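Local coordinates for FERM, ARHGEF and pleckstrin domain-containing protein 2 (Mus musculus, PDB 6D2K), which activates RAC1 as a guanine nucleotide exchange factor and takes part in the semaphorin response and actin remodelling, represented here by its FERM domain, at residues 41-46 against 97-102; 82-87 against 105-110; 113-118 against 153-158; 125-130 against 181-186. All coordinates share one frame; numbering follows the deposited sequence.

How the interactions relate
From the N terminus, interaction 1 comes first: the turn after helix 30-41 meets the start of helix 98-113. Interaction 2 begins inside that loop and ends beyond it, bringing strand 79-85 against a later part of the same helix. The two therefore cross, tying the ubiquitin-like N-terminal lobe to the helical central lobe, and they touch through Leu41 and Leu83. Interaction 3 joins the end of helix 98-113 to the loop after helix 141-150, and a salt bridge from Arg82 to Glu114 connects it to interaction 2. Interaction 4, between helices 121-136 and 176-187, crosses interaction 3 along the chain and meets it where Tyr153 packs on Ile128. Leu184 carries interaction 4 back to helix 98-113.

Interaction 1: 41-46 against 97-102; sequences LNLIEC and EEYTRY
Glu45 and Thr100 form the tight polar part of this contact. The OG1 hydroxyl of Thr100 donates to OE2 of Glu45 over 2.6 Å, meeting the oxygen on its anti side, and the backbone N of Glu97 reaches the same OE2 at 3.1 Å from well above the carboxylate plane. The other oxygen, OE1, accepts from the backbone N of Gln96. A glutamate suits the place: its chain, extended beyond CG (chi2 -178°), carries the carboxylate to the helix start. Water 1 adds a second bridge, accepting from Glu45 N at 3.0 Å and donating to Thr100 OG1 at 2.6 Å. Both side chains are buried, so these bonds satisfy polar atoms withdrawn from solvent. Glu97 is the N-cap residue of helix 98-113, and the nearby helix start would probably help stabilise a negative charge on Glu45. The contact joins the ubiquitin-like lobe of the FERM domain to the first helix of its central lobe. On the ubiquitin-like side, helix 30-41 ends in a Schellman motif with Asn42, of positive phi, as its C-prime residue. Tyr99 supplies the apolar half of the packing: buried Leu43 brings CD1 4.0 Å from Tyr99 CE2, while Leu41 CD2 comes to 3.6 Å from the Tyr99 OH. The loose, solvent side is at exposed Ile44, which merely grazes Glu97, Ile44 CD1 lying 4.0 Å from Glu97 OE1.

Interaction 2: 82-87 against 105-110; sequences RLAVKF and ALQLKR
The guanidinium groups of Arg82 and Arg110 lie flat on one another, their centres 3.9 Å apart and their planes only 5° from parallel. The stack is offset: NE of Arg82 lies over one face of Arg110, while CD of Arg110 covers a face of Arg82. At the edge of Arg110, in its plane, is the carbonyl oxygen of Leu83, gripped end-on by NH1 and NH2 at 3.0 Å each. Ala84 CB sits beside the same edge, 3.6 Å from Arg110 NH1, where its small methyl lets the arginine come close to the strand. A bend at chi3 (-72°) turns the end of the Arg110 chain into this position. One turn earlier on the helix, the aliphatic part of Gln107 packs on Val85, with Gln107 CG 3.7 Å from Val85 CG2. Strand 82-85 and helix 105-110 cross nearly at right angles, at 102°, joining the ubiquitin-like sheet to the central helical lobe. An alanine in place of Arg110 would take both donors from Leu83 O and would probably leave a gap between strand and helix, with the Arg82 guanidinium freer to turn. Two like charges this close call for compensation, which Arg82 receives in salt bridges to Glu52 and Glu114. Stacking flat turns the N-H groups outward to such acceptors, so the acids and the carbonyl probably offset much of the repulsion.

Interaction 3: 113-118 against 153-158; sequences LEERLT and YLPNQE
Glu115 lays its extended side chain obliquely across the ring of Pro155, with Glu115 CD 3.6 Å from Pro155 CG. Its aliphatic stem takes part as well, Glu115 CG lying 4.0 Å from Pro155 CD. Beside it, Leu113 packs against the peptide joining Tyr153 to Leu154, with Leu113 CD1 3.7 Å from Tyr153 C. The backbones also approach closely, and Leu113 CA makes a CH...O contact of 3.2 Å with Tyr153 O. On the far segment, the amide oxygen OE1 of Gln157 accepts from both Tyr153 N (2.7 Å) and Leu154 N (3.2 Å), fixing the approach to the turn. Replacing Pro155 by a glycine would probably open a gap beneath Glu115 and let the turn flex. Proline suits the second position of this type II beta turn, from Leu154 to Gln157, and Asn156 adopts the positive phi required next. The turn packs against the Schellman motif, with Glu115 at positive phi, that ends helix 98-113 in the helical central lobe of the FERM domain.

Interaction 4: 125-130 against 181-186; sequences ALLISH and FQVLEI
Ile186 reaches between Leu126 and Leu127, and with Leu127 and His130 it has the most surface buried in this contact. Its CG2 methyl packs on Leu127 CD2 at 3.6 Å as the two side chains slide past each other in opposite directions. The other branch ends in CD1, 3.6 Å from Leu126 CD2 and obliquely placed against the His130 ring. Such branched aliphatic side chains fill the groove between two helices whose axes run nearly antiparallel, at 159°, and come within 9.1 Å. They belong to the all-helical central lobe of the FERM domain, a bundle resembling acyl-CoA-binding protein. Leu127 CD2 also meets Val183 CG1, at 4.0 Å. One turn on, the His130 ring receives Gln182 CB over its centre, a CH-pi contact of 3.6 Å to the centroid, just 7° off the normal. CG of His130 stands anti to the carbonyl carbon (chi1 -78°), which places the ring beside Gln182. His130 also stacks on His171, while its own CB touches Val183 CG2 at 3.7 Å.

Interaction 1: 41-46 against 97-102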
loop_
_atom_site.group_PDB
_atom_site.type_symbol
_atom_site.label_atom_id
_atom_site.label_comp_id
_atom_site.label_asym_id
_atom_site.label_seq_id
_atom_site.Cartn_x
_atom_site.Cartn_y
_atom_site.Cartn_z
ATOM N N LEU A 41 -18.858 1.790 -0.668
ATOM C CA LEU A 41 -18.094 2.946 -0.196
ATOM C C LEU A 41 -18.419 4.232 -0.936
ATOM O O LEU A 41 -18.055 5.320 -0.483
ATOM C CB LEU A 41 -16.583 2.688 -0.310
ATOM C CG LEU A 41 -16.048 1.557 0.572
ATOM C CD1 LEU A 41 -14.549 1.331 0.324
ATOM C CD2 LEU A 41 -16.331 1.819 2.043
ATOM N N ASN A 42 -19.080 4.107 -2.081
ATOM C CA ASN A 42 -19.248 5.233 -2.978
ATOM C C ASN A 42 -17.883 5.841 -3.284
ATOM O O ASN A 42 -17.665 7.047 -3.133
ATOM C CB ASN A 42 -20.211 6.257 -2.373
ATOM C CG ASN A 42 -21.616 5.703 -2.221
ATOM O OD1 ASN A 42 -22.186 5.174 -3.175
ATOM N ND2 ASN A 42 -22.178 5.815 -1.022
ATOM N N LEU A 43 -16.965 4.973 -3.698
ATOM C CA LEU A 43 -15.597 5.358 -4.014
ATOM C C LEU A 43 -15.425 5.667 -5.500
ATOM O O LEU A 43 -15.275 4.763 -6.319
ATOM C CB LEU A 43 -14.643 4.231 -3.596
ATOM C CG LEU A 43 -13.147 4.454 -3.815
ATOM C CD1 LEU A 43 -12.709 5.750 -3.126
ATOM C CD2 LEU A 43 -12.344 3.264 -3.311
ATOM N N ILE A 44 -15.433 6.950 -5.845
ATOM C CA ILE A 44 -15.295 7.371 -7.236
ATOM C C ILE A 44 -13.910 7.092 -7.805
ATOM O O ILE A 44 -13.780 6.526 -8.891
ATOM C CB ILE A 44 -15.610 8.877 -7.409
ATOM C CG1 ILE A 44 -17.064 9.157 -7.033
ATOM C CG2 ILE A 44 -15.339 9.319 -8.830
ATOM C CD1 ILE A 44 -17.474 10.614 -7.230
ATOM N N GLU A 45 -12.875 7.497 -7.078
ATOM C CA GLU A 45 -11.510 7.321 -7.546
ATOM C C GLU A 45 -11.011 5.937 -7.136
ATOM O O GLU A 45 -9.954 5.791 -6.520
ATOM C CB GLU A 45 -10.621 8.430 -6.987
ATOM C CG GLU A 45 -11.111 9.829 -7.407
ATOM C CD GLU A 45 -10.218 10.957 -6.912
ATOM O OE1 GLU A 45 -9.428 11.494 -7.720
ATOM O OE2 GLU A 45 -10.308 11.302 -5.725
ATOM N N CYS A 46 -11.788 4.926 -7.508
ATOM C CA CYS A 46 -11.510 3.554 -7.117
ATOM C C CYS A 46 -10.309 2.957 -7.853
ATOM O O CYS A 46 -9.774 1.940 -7.412
ATOM C CB CYS A 46 -12.747 2.681 -7.353
ATOM S SG CYS A 46 -13.316 2.719 -9.068
ATOM N N GLU A 97 -11.355 14.019 -4.766
ATOM C CA GLU A 97 -12.369 13.985 -3.717
ATOM C C GLU A 97 -11.772 13.982 -2.331
ATOM O O GLU A 97 -10.775 13.293 -2.078
ATOM C CB GLU A 97 -13.248 12.741 -3.860
ATOM C CG GLU A 97 -14.045 12.698 -5.139
ATOM C CD GLU A 97 -15.133 13.752 -5.171
ATOM O OE1 GLU A 97 -15.648 14.032 -6.271
ATOM O OE2 GLU A 97 -15.468 14.303 -4.100
ATOM N N GLU A 98 -12.406 14.728 -1.429
ATOM C CA GLU A 98 -12.056 14.708 -0.020
ATOM C C GLU A 98 -12.100 13.264 0.500
ATOM O O GLU A 98 -11.246 12.859 1.278
ATOM C CB GLU A 98 -12.992 15.629 0.783
ATOM C CG GLU A 98 -12.699 15.681 2.280
ATOM C CD GLU A 98 -13.509 16.746 3.015
ATOM O OE1 GLU A 98 -13.452 17.925 2.595
ATOM O OE2 GLU A 98 -14.172 16.404 4.024
ATOM N N TYR A 99 -13.072 12.483 0.046
ATOM C CA TYR A 99 -13.197 11.111 0.539
ATOM C C TYR A 99 -11.969 10.268 0.181
ATOM O O TYR A 99 -11.502 9.468 0.991
ATOM C CB TYR A 99 -14.474 10.447 0.017
ATOM C CG TYR A 99 -14.676 9.052 0.550
ATOM C CD1 TYR A 99 -14.926 8.845 1.897
ATOM C CD2 TYR A 99 -14.615 7.954 -0.290
ATOM C CE1 TYR A 99 -15.107 7.576 2.399
ATOM C CE2 TYR A 99 -14.804 6.678 0.202
ATOM C CZ TYR A 99 -15.034 6.502 1.540
ATOM O OH TYR A 99 -15.220 5.234 2.026
ATOM N N THR A 100 -11.444 10.456 -1.019
ATOM C CA THR A 100 -10.265 9.696 -1.441
ATOM C C THR A 100 -9.087 10.121 -0.574
ATOM O O THR A 100 -8.274 9.291 -0.168
ATOM C CB THR A 100 -9.900 9.949 -2.911
ATOM O OG1 THR A 100 -11.081 9.919 -3.717
ATOM C CG2 THR A 100 -8.932 8.874 -3.419
ATOM N N ARG A 101 -8.966 11.420 -0.303
ATOM C CA ARG A 101 -7.848 11.875 0.513
ATOM C C ARG A 101 -7.946 11.321 1.927
ATOM O O ARG A 101 -6.926 11.028 2.561
ATOM C CB ARG A 101 -7.809 13.406 0.541
ATOM C CG ARG A 101 -7.569 14.000 -0.843
ATOM C CD ARG A 101 -7.265 15.494 -0.766
ATOM N NE ARG A 101 -8.410 16.310 -0.359
ATOM C CZ ARG A 101 -9.333 16.790 -1.187
ATOM N NH1 ARG A 101 -9.280 16.524 -2.485
ATOM N NH2 ARG A 101 -10.321 17.545 -0.712
ATOM N N TYR A 102 -9.178 11.227 2.424
ATOM C CA TYR A 102 -9.470 10.586 3.708
ATOM C C TYR A 102 -8.984 9.127 3.705
ATOM O O TYR A 102 -8.276 8.707 4.617
ATOM C CB TYR A 102 -10.971 10.672 4.004
ATOM C CG TYR A 102 -11.484 9.718 5.056
ATOM C CD1 TYR A 102 -11.058 9.798 6.379
ATOM C CD2 TYR A 102 -12.416 8.742 4.726
ATOM C CE1 TYR A 102 -11.543 8.920 7.339
ATOM C CE2 TYR A 102 -12.918 7.868 5.682
ATOM C CZ TYR A 102 -12.480 7.965 6.988
ATOM O OH TYR A 102 -12.969 7.103 7.943
HETATM O O HOH W 1 -13.354 8.963 -4.535
#

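Interaction 2: 82-87 against 105-110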
loop_
_atom_site.group_PDB
_atom_site.type_symbol
_atom_site.label_atom_id
_atom_site.label_comp_id
_atom_site.label_asym_id
_atom_site.label_seq_id
_atom_site.Cartn_x
_atom_site.Cartn_y
_atom_site.Cartn_z
ATOM N N ARG A 82 -8.629 -7.257 2.546
ATOM C CA ARG A 82 -8.690 -5.898 3.070
ATOM C C ARG A 82 -8.510 -4.863 1.973
ATOM O O ARG A 82 -7.806 -5.077 0.992
ATOM C CB ARG A 82 -7.684 -5.672 4.201
ATOM C CG ARG A 82 -6.244 -5.507 3.773
ATOM C CD ARG A 82 -5.379 -5.332 5.012
ATOM N NE ARG A 82 -3.989 -5.050 4.698
ATOM C CZ ARG A 82 -3.070 -4.777 5.619
ATOM N NH1 ARG A 82 -1.820 -4.523 5.262
ATOM N NH2 ARG A 82 -3.416 -4.750 6.902
ATOM N N LEU A 83 -9.178 -3.730 2.157
ATOM C CA LEU A 83 -9.043 -2.584 1.270
ATOM C C LEU A 83 -7.673 -1.964 1.447
ATOM O O LEU A 83 -7.204 -1.821 2.584
ATOM C CB LEU A 83 -10.098 -1.538 1.645
ATOM C CG LEU A 83 -10.039 -0.240 0.853
ATOM C CD1 LEU A 83 -10.310 -0.492 -0.603
ATOM C CD2 LEU A 83 -11.069 0.722 1.452
ATOM N N ALA A 84 -7.043 -1.581 0.337
ATOM C CA ALA A 84 -5.747 -0.921 0.400
ATOM C C ALA A 84 -5.533 -0.066 -0.825
ATOM O O ALA A 84 -6.062 -0.363 -1.899
ATOM C CB ALA A 84 -4.620 -1.961 0.498
ATOM N N VAL A 85 -4.737 0.990 -0.669
ATOM C CA VAL A 85 -4.236 1.725 -1.832
ATOM C C VAL A 85 -3.245 0.850 -2.610
ATOM O O VAL A 85 -2.297 0.312 -2.037
ATOM C CB VAL A 85 -3.504 2.995 -1.403
ATOM C CG1 VAL A 85 -2.788 3.617 -2.615
ATOM C CG2 VAL A 85 -4.468 3.990 -0.734
ATOM N N LYS A 86 -3.476 0.698 -3.912
ATOM C CA LYS A 86 -2.552 -0.027 -4.768
ATOM C C LYS A 86 -1.536 0.917 -5.404
ATOM O O LYS A 86 -0.342 0.615 -5.438
ATOM C CB LYS A 86 -3.324 -0.780 -5.849
ATOM C CG LYS A 86 -2.430 -1.646 -6.740
ATOM C CD LYS A 86 -3.211 -2.236 -7.909
ATOM C CE LYS A 86 -3.016 -3.736 -8.003
ATOM N NZ LYS A 86 -3.827 -4.324 -9.113
ATOM N N PHE A 87 -2.014 2.053 -5.904
ATOM C CA PHE A 87 -1.155 2.989 -6.620
ATOM C C PHE A 87 -1.000 4.289 -5.826
ATOM O O PHE A 87 -1.970 4.998 -5.592
ATOM C CB PHE A 87 -1.736 3.309 -8.006
ATOM C CG PHE A 87 -1.911 2.103 -8.885
ATOM C CD1 PHE A 87 -0.806 1.452 -9.419
ATOM C CD2 PHE A 87 -3.174 1.610 -9.162
ATOM C CE1 PHE A 87 -0.968 0.328 -10.225
ATOM C CE2 PHE A 87 -3.334 0.489 -9.972
ATOM C CZ PHE A 87 -2.230 -0.146 -10.500
ATOM N N ALA A 105 -5.192 9.015 3.856
ATOM C CA ALA A 105 -4.680 9.274 5.200
ATOM C C ALA A 105 -4.799 8.029 6.081
ATOM O O ALA A 105 -3.884 7.741 6.874
ATOM C CB ALA A 105 -5.408 10.465 5.844
ATOM N N LEU A 106 -5.902 7.293 5.937
ATOM C CA LEU A 106 -6.097 6.051 6.698
ATOM C C LEU A 106 -5.084 4.991 6.268
ATOM O O LEU A 106 -4.599 4.212 7.089
ATOM C CB LEU A 106 -7.520 5.496 6.510
ATOM C CG LEU A 106 -8.654 6.300 7.178
ATOM C CD1 LEU A 106 -9.994 5.585 6.990
ATOM C CD2 LEU A 106 -8.345 6.486 8.655
ATOM N N GLN A 107 -4.754 4.964 4.980
ATOM C CA GLN A 107 -3.775 3.996 4.490
ATOM C C GLN A 107 -2.405 4.308 5.081
ATOM O O GLN A 107 -1.676 3.410 5.517
ATOM C CB GLN A 107 -3.713 4.041 2.961
ATOM C CG GLN A 107 -2.559 3.234 2.342
ATOM C CD GLN A 107 -2.748 1.746 2.474
ATOM O OE1 GLN A 107 -1.903 1.041 3.027
ATOM N NE2 GLN A 107 -3.842 1.257 1.962
ATOM N N LEU A 108 -2.049 5.586 5.091
ATOM C CA LEU A 108 -0.763 5.994 5.637
ATOM C C LEU A 108 -0.697 5.734 7.135
ATOM O O LEU A 108 0.358 5.342 7.648
ATOM C CB LEU A 108 -0.486 7.464 5.303
ATOM C CG LEU A 108 -0.276 7.651 3.796
ATOM C CD1 LEU A 108 -0.424 9.133 3.481
ATOM C CD2 LEU A 108 1.078 7.093 3.314
ATOM N N LYS A 109 -1.823 5.934 7.828
ATOM C CA LYS A 109 -1.939 5.572 9.229
ATOM C C LYS A 109 -1.624 4.088 9.406
ATOM O O LYS A 109 -0.859 3.729 10.294
ATOM C CB LYS A 109 -3.334 5.923 9.767
ATOM C CG LYS A 109 -3.603 5.407 11.180
ATOM C CD LYS A 109 -5.003 5.773 11.640
ATOM C CE LYS A 109 -5.339 5.039 12.929
ATOM N NZ LYS A 109 -6.740 5.244 13.369
ATOM N N ARG A 110 -2.210 3.245 8.560
ATOM C CA ARG A 110 -1.948 1.807 8.645
ATOM C C ARG A 110 -0.478 1.490 8.368
ATOM O O ARG A 110 0.124 0.664 9.071
ATOM C CB ARG A 110 -2.846 1.017 7.687
ATOM C CG ARG A 110 -2.439 -0.452 7.563
ATOM C CD ARG A 110 -2.942 -1.094 6.263
ATOM N NE ARG A 110 -4.370 -1.298 6.314
ATOM C CZ ARG A 110 -5.148 -1.544 5.268
ATOM N NH1 ARG A 110 -4.642 -1.605 4.046
ATOM N NH2 ARG A 110 -6.448 -1.702 5.459
#

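Interaction 3: 113-118 against 153-158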
loop_
_atom_site.group_PDB
_atom_site.type_symbol
_atom_site.label_atom_id
_atom_site.label_comp_id
_atom_site.label_asym_id
_atom_site.label_seq_id
_atom_site.Cartn_x
_atom_site.Cartn_y
_atom_site.Cartn_z
ATOM N N LEU A 113 1.565 2.261 11.410
ATOM C CA LEU A 113 1.323 1.274 12.463
ATOM C C LEU A 113 2.027 -0.047 12.167
ATOM O O LEU A 113 2.602 -0.682 13.060
ATOM C CB LEU A 113 -0.181 1.033 12.618
ATOM C CG LEU A 113 -0.607 -0.084 13.577
ATOM C CD1 LEU A 113 -0.144 0.215 14.999
ATOM C CD2 LEU A 113 -2.111 -0.280 13.533
ATOM N N GLU A 114 1.975 -0.449 10.903
ATOM C CA GLU A 114 2.576 -1.706 10.447
ATOM C C GLU A 114 4.081 -1.600 10.194
ATOM O O GLU A 114 4.709 -2.572 9.786
ATOM C CB GLU A 114 1.814 -2.229 9.215
ATOM C CG GLU A 114 0.415 -2.702 9.591
ATOM C CD GLU A 114 -0.420 -3.271 8.444
ATOM O OE1 GLU A 114 0.021 -3.271 7.277
ATOM O OE2 GLU A 114 -1.547 -3.719 8.733
ATOM N N GLU A 115 4.655 -0.430 10.464
ATOM C CA GLU A 115 6.095 -0.204 10.337
ATOM C C GLU A 115 6.600 -0.327 8.900
ATOM O O GLU A 115 7.752 -0.698 8.655
ATOM C CB GLU A 115 6.862 -1.126 11.294
ATOM C CG GLU A 115 6.386 -0.980 12.740
ATOM C CD GLU A 115 7.153 -1.865 13.700
ATOM O OE1 GLU A 115 8.182 -1.401 14.229
ATOM O OE2 GLU A 115 6.717 -3.012 13.928
ATOM N N ARG A 116 5.728 -0.008 7.951
ATOM C CA ARG A 116 6.112 0.099 6.544
ATOM C C ARG A 116 6.589 1.503 6.214
ATOM O O ARG A 116 7.574 1.696 5.505
ATOM C CB ARG A 116 4.920 -0.242 5.654
ATOM C CG ARG A 116 4.437 -1.676 5.813
ATOM C CD ARG A 116 3.297 -1.999 4.860
ATOM N NE ARG A 116 2.381 -2.960 5.469
ATOM C CZ ARG A 116 2.625 -4.262 5.571
ATOM N NH1 ARG A 116 3.756 -4.766 5.091
ATOM N NH2 ARG A 116 1.736 -5.062 6.147
ATOM N N LEU A 117 5.853 2.486 6.716
ATOM C CA LEU A 117 6.189 3.879 6.524
ATOM C C LEU A 117 7.097 4.284 7.662
ATOM O O LEU A 117 6.634 4.455 8.789
ATOM C CB LEU A 117 4.919 4.738 6.575
ATOM C CG LEU A 117 5.080 6.210 6.192
ATOM C CD1 LEU A 117 5.586 6.303 4.788
ATOM C CD2 LEU A 117 3.768 6.971 6.335
ATOM N N THR A 118 8.390 4.409 7.393
ATOM C CA THR A 118 9.304 4.813 8.449
ATOM C C THR A 118 9.754 6.255 8.237
ATOM O O THR A 118 9.680 6.791 7.133
ATOM C CB THR A 118 10.469 3.818 8.634
ATOM O OG1 THR A 118 11.008 3.459 7.359
ATOM C CG2 THR A 118 9.973 2.543 9.325
ATOM N N TYR A 153 -1.326 3.585 17.073
ATOM C CA TYR A 153 -0.790 4.272 15.898
ATOM C C TYR A 153 0.622 3.789 15.550
ATOM O O TYR A 153 1.047 3.849 14.396
ATOM C CB TYR A 153 -0.777 5.788 16.148
ATOM C CG TYR A 153 -2.165 6.379 16.186
ATOM C CD1 TYR A 153 -2.695 7.004 15.072
ATOM C CD2 TYR A 153 -2.961 6.269 17.320
ATOM C CE1 TYR A 153 -3.963 7.536 15.090
ATOM C CE2 TYR A 153 -4.238 6.795 17.344
ATOM C CZ TYR A 153 -4.733 7.422 16.221
ATOM O OH TYR A 153 -6.008 7.952 16.226
ATOM N N LEU A 154 1.349 3.322 16.561
ATOM C CA LEU A 154 2.731 2.886 16.373
ATOM C C LEU A 154 3.096 1.925 17.497
ATOM O O LEU A 154 2.690 2.127 18.634
ATOM C CB LEU A 154 3.649 4.114 16.417
ATOM C CG LEU A 154 5.126 3.955 16.071
ATOM C CD1 LEU A 154 5.310 3.569 14.607
ATOM C CD2 LEU A 154 5.855 5.254 16.370
ATOM N N PRO A 155 3.865 0.870 17.194
ATOM C CA PRO A 155 4.298 0.049 18.327
ATOM C C PRO A 155 5.154 0.871 19.279
ATOM O O PRO A 155 5.976 1.672 18.836
ATOM C CB PRO A 155 5.144 -1.050 17.668
ATOM C CG PRO A 155 4.706 -1.067 16.223
ATOM C CD PRO A 155 4.338 0.351 15.900
ATOM N N ASN A 156 4.967 0.681 20.580
ATOM C CA ASN A 156 5.684 1.482 21.557
ATOM C C ASN A 156 5.429 2.977 21.345
ATOM O O ASN A 156 6.314 3.809 21.521
ATOM C CB ASN A 156 7.189 1.157 21.532
ATOM C CG ASN A 156 7.926 1.701 22.743
ATOM O OD1 ASN A 156 9.133 1.936 22.700
ATOM N ND2 ASN A 156 7.190 1.929 23.830
ATOM N N GLN A 157 4.191 3.322 21.008
ATOM C CA GLN A 157 3.846 4.720 20.820
ATOM C C GLN A 157 4.019 5.534 22.104
ATOM O O GLN A 157 4.189 6.748 22.058
ATOM C CB GLN A 157 2.415 4.864 20.286
ATOM C CG GLN A 157 1.321 4.425 21.247
ATOM C CD GLN A 157 -0.015 4.372 20.546
ATOM O OE1 GLN A 157 -0.067 4.259 19.319
ATOM N NE2 GLN A 157 -1.103 4.464 21.306
ATOM N N GLU A 158 3.982 4.858 23.248
ATOM C CA GLU A 158 4.113 5.550 24.527
ATOM C C GLU A 158 5.424 6.331 24.609
ATOM O O GLU A 158 5.506 7.332 25.320
ATOM C CB GLU A 158 4.013 4.555 25.690
ATOM C CG GLU A 158 2.636 3.915 25.857
ATOM C CD GLU A 158 2.479 2.594 25.119
ATOM O OE1 GLU A 158 1.603 1.809 25.519
ATOM O OE2 GLU A 158 3.221 2.327 24.152
#

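Interaction 4: 125-130 against 181-186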
loop_
_atom_site.group_PDB
_atom_site.type_symbol
_atom_site.label_atom_id
_atom_site.label_comp_id
_atom_site.label_asym_id
_atom_site.label_seq_id
_atom_site.Cartn_x
_atom_site.Cartn_y
_atom_site.Cartn_z
ATOM N N ALA A 125 5.594 11.441 15.116
ATOM C CA ALA A 125 4.778 12.101 16.131
ATOM C C ALA A 125 3.901 13.185 15.510
ATOM O O ALA A 125 2.709 13.337 15.869
ATOM C CB ALA A 125 5.683 12.702 17.192
ATOM N N LEU A 126 4.480 13.940 14.579
ATOM C CA LEU A 126 3.720 14.964 13.870
ATOM C C LEU A 126 2.592 14.353 13.032
ATOM O O LEU A 126 1.462 14.841 13.048
ATOM C CB LEU A 126 4.657 15.808 13.002
ATOM C CG LEU A 126 4.009 16.939 12.210
ATOM C CD1 LEU A 126 3.325 17.938 13.169
ATOM C CD2 LEU A 126 5.059 17.621 11.329
ATOM N N LEU A 127 2.889 13.299 12.281
ATOM C CA LEU A 127 1.848 12.593 11.533
ATOM C C LEU A 127 0.707 12.158 12.446
ATOM O O LEU A 127 -0.469 12.383 12.133
ATOM C CB LEU A 127 2.431 11.349 10.834
ATOM C CG LEU A 127 3.166 11.624 9.533
ATOM C CD1 LEU A 127 3.953 10.381 9.104
ATOM C CD2 LEU A 127 2.185 12.026 8.446
ATOM N N ILE A 128 1.043 11.500 13.551
ATOM C CA ILE A 128 0.022 11.017 14.472
ATOM C C ILE A 128 -0.781 12.184 15.035
ATOM O O ILE A 128 -1.991 12.076 15.180
ATOM C CB ILE A 128 0.624 10.180 15.605
ATOM C CG1 ILE A 128 1.323 8.955 15.018
ATOM C CG2 ILE A 128 -0.458 9.746 16.599
ATOM C CD1 ILE A 128 2.171 8.195 16.026
ATOM N N SER A 129 -0.122 13.308 15.307
ATOM C CA SER A 129 -0.843 14.458 15.865
ATOM C C SER A 129 -1.925 14.979 14.910
ATOM O O SER A 129 -2.994 15.430 15.346
ATOM C CB SER A 129 0.121 15.578 16.288
ATOM O OG SER A 129 0.658 16.267 15.173
ATOM N N HIS A 130 -1.647 14.936 13.612
ATOM C CA HIS A 130 -2.649 15.323 12.618
ATOM C C HIS A 130 -3.751 14.281 12.506
ATOM O O HIS A 130 -4.932 14.630 12.343
ATOM C CB HIS A 130 -2.013 15.597 11.256
ATOM C CG HIS A 130 -1.356 16.941 11.175
ATOM N ND1 HIS A 130 0.004 17.111 11.033
ATOM C CD2 HIS A 130 -1.886 18.182 11.266
ATOM C CE1 HIS A 130 0.281 18.407 11.011
ATOM N NE2 HIS A 130 -0.851 19.074 11.152
ATOM N N PHE A 181 -5.081 16.500 4.774
ATOM C CA PHE A 181 -4.197 17.103 3.786
ATOM C C PHE A 181 -2.784 17.205 4.332
ATOM O O PHE A 181 -1.810 16.954 3.616
ATOM C CB PHE A 181 -4.691 18.499 3.368
ATOM C CG PHE A 181 -3.796 19.157 2.360
ATOM C CD1 PHE A 181 -3.763 18.713 1.051
ATOM C CD2 PHE A 181 -2.967 20.199 2.734
ATOM C CE1 PHE A 181 -2.921 19.325 0.119
ATOM C CE2 PHE A 181 -2.126 20.806 1.809
ATOM C CZ PHE A 181 -2.104 20.368 0.511
ATOM N N GLN A 182 -2.664 17.564 5.601
ATOM C CA GLN A 182 -1.348 17.667 6.216
ATOM C C GLN A 182 -0.674 16.302 6.307
ATOM O O GLN A 182 0.527 16.197 6.135
ATOM C CB GLN A 182 -1.449 18.295 7.597
ATOM C CG GLN A 182 -2.020 19.689 7.556
ATOM C CD GLN A 182 -0.964 20.725 7.739
ATOM O OE1 GLN A 182 -1.011 21.513 8.691
ATOM N NE2 GLN A 182 0.021 20.726 6.847
ATOM N N VAL A 183 -1.442 15.263 6.612
ATOM C CA VAL A 183 -0.876 13.911 6.653
ATOM C C VAL A 183 -0.278 13.559 5.285
ATOM O O VAL A 183 0.858 13.056 5.200
ATOM C CB VAL A 183 -1.924 12.867 7.106
ATOM C CG1 VAL A 183 -1.425 11.438 6.835
ATOM C CG2 VAL A 183 -2.252 13.045 8.581
ATOM N N LEU A 184 -1.034 13.845 4.224
ATOM C CA LEU A 184 -0.602 13.554 2.860
ATOM C C LEU A 184 0.639 14.367 2.489
ATOM O O LEU A 184 1.553 13.863 1.835
ATOM C CB LEU A 184 -1.712 13.805 1.829
ATOM C CG LEU A 184 -3.081 13.168 2.075
ATOM C CD1 LEU A 184 -3.965 13.266 0.836
ATOM C CD2 LEU A 184 -2.961 11.735 2.534
ATOM N N GLU A 185 0.657 15.628 2.909
ATOM C CA GLU A 185 1.766 16.527 2.591
ATOM C C GLU A 185 3.070 16.089 3.246
ATOM O O GLU A 185 4.152 16.130 2.622
ATOM C CB GLU A 185 1.405 17.951 3.022
ATOM C CG GLU A 185 0.653 18.700 1.951
ATOM C CD GLU A 185 1.483 18.834 0.681
ATOM O OE1 GLU A 185 0.973 18.492 -0.408
ATOM O OE2 GLU A 185 2.655 19.261 0.779
ATOM N N ILE A 186 2.974 15.675 4.503
ATOM C CA ILE A 186 4.123 15.162 5.236
ATOM C C ILE A 186 4.572 13.830 4.633
ATOM O O ILE A 186 5.741 13.650 4.302
ATOM C CB ILE A 186 3.791 14.950 6.724
ATOM C CG1 ILE A 186 3.603 16.301 7.426
ATOM C CG2 ILE A 186 4.889 14.154 7.404
ATOM C CD1 ILE A 186 2.904 16.204 8.793
#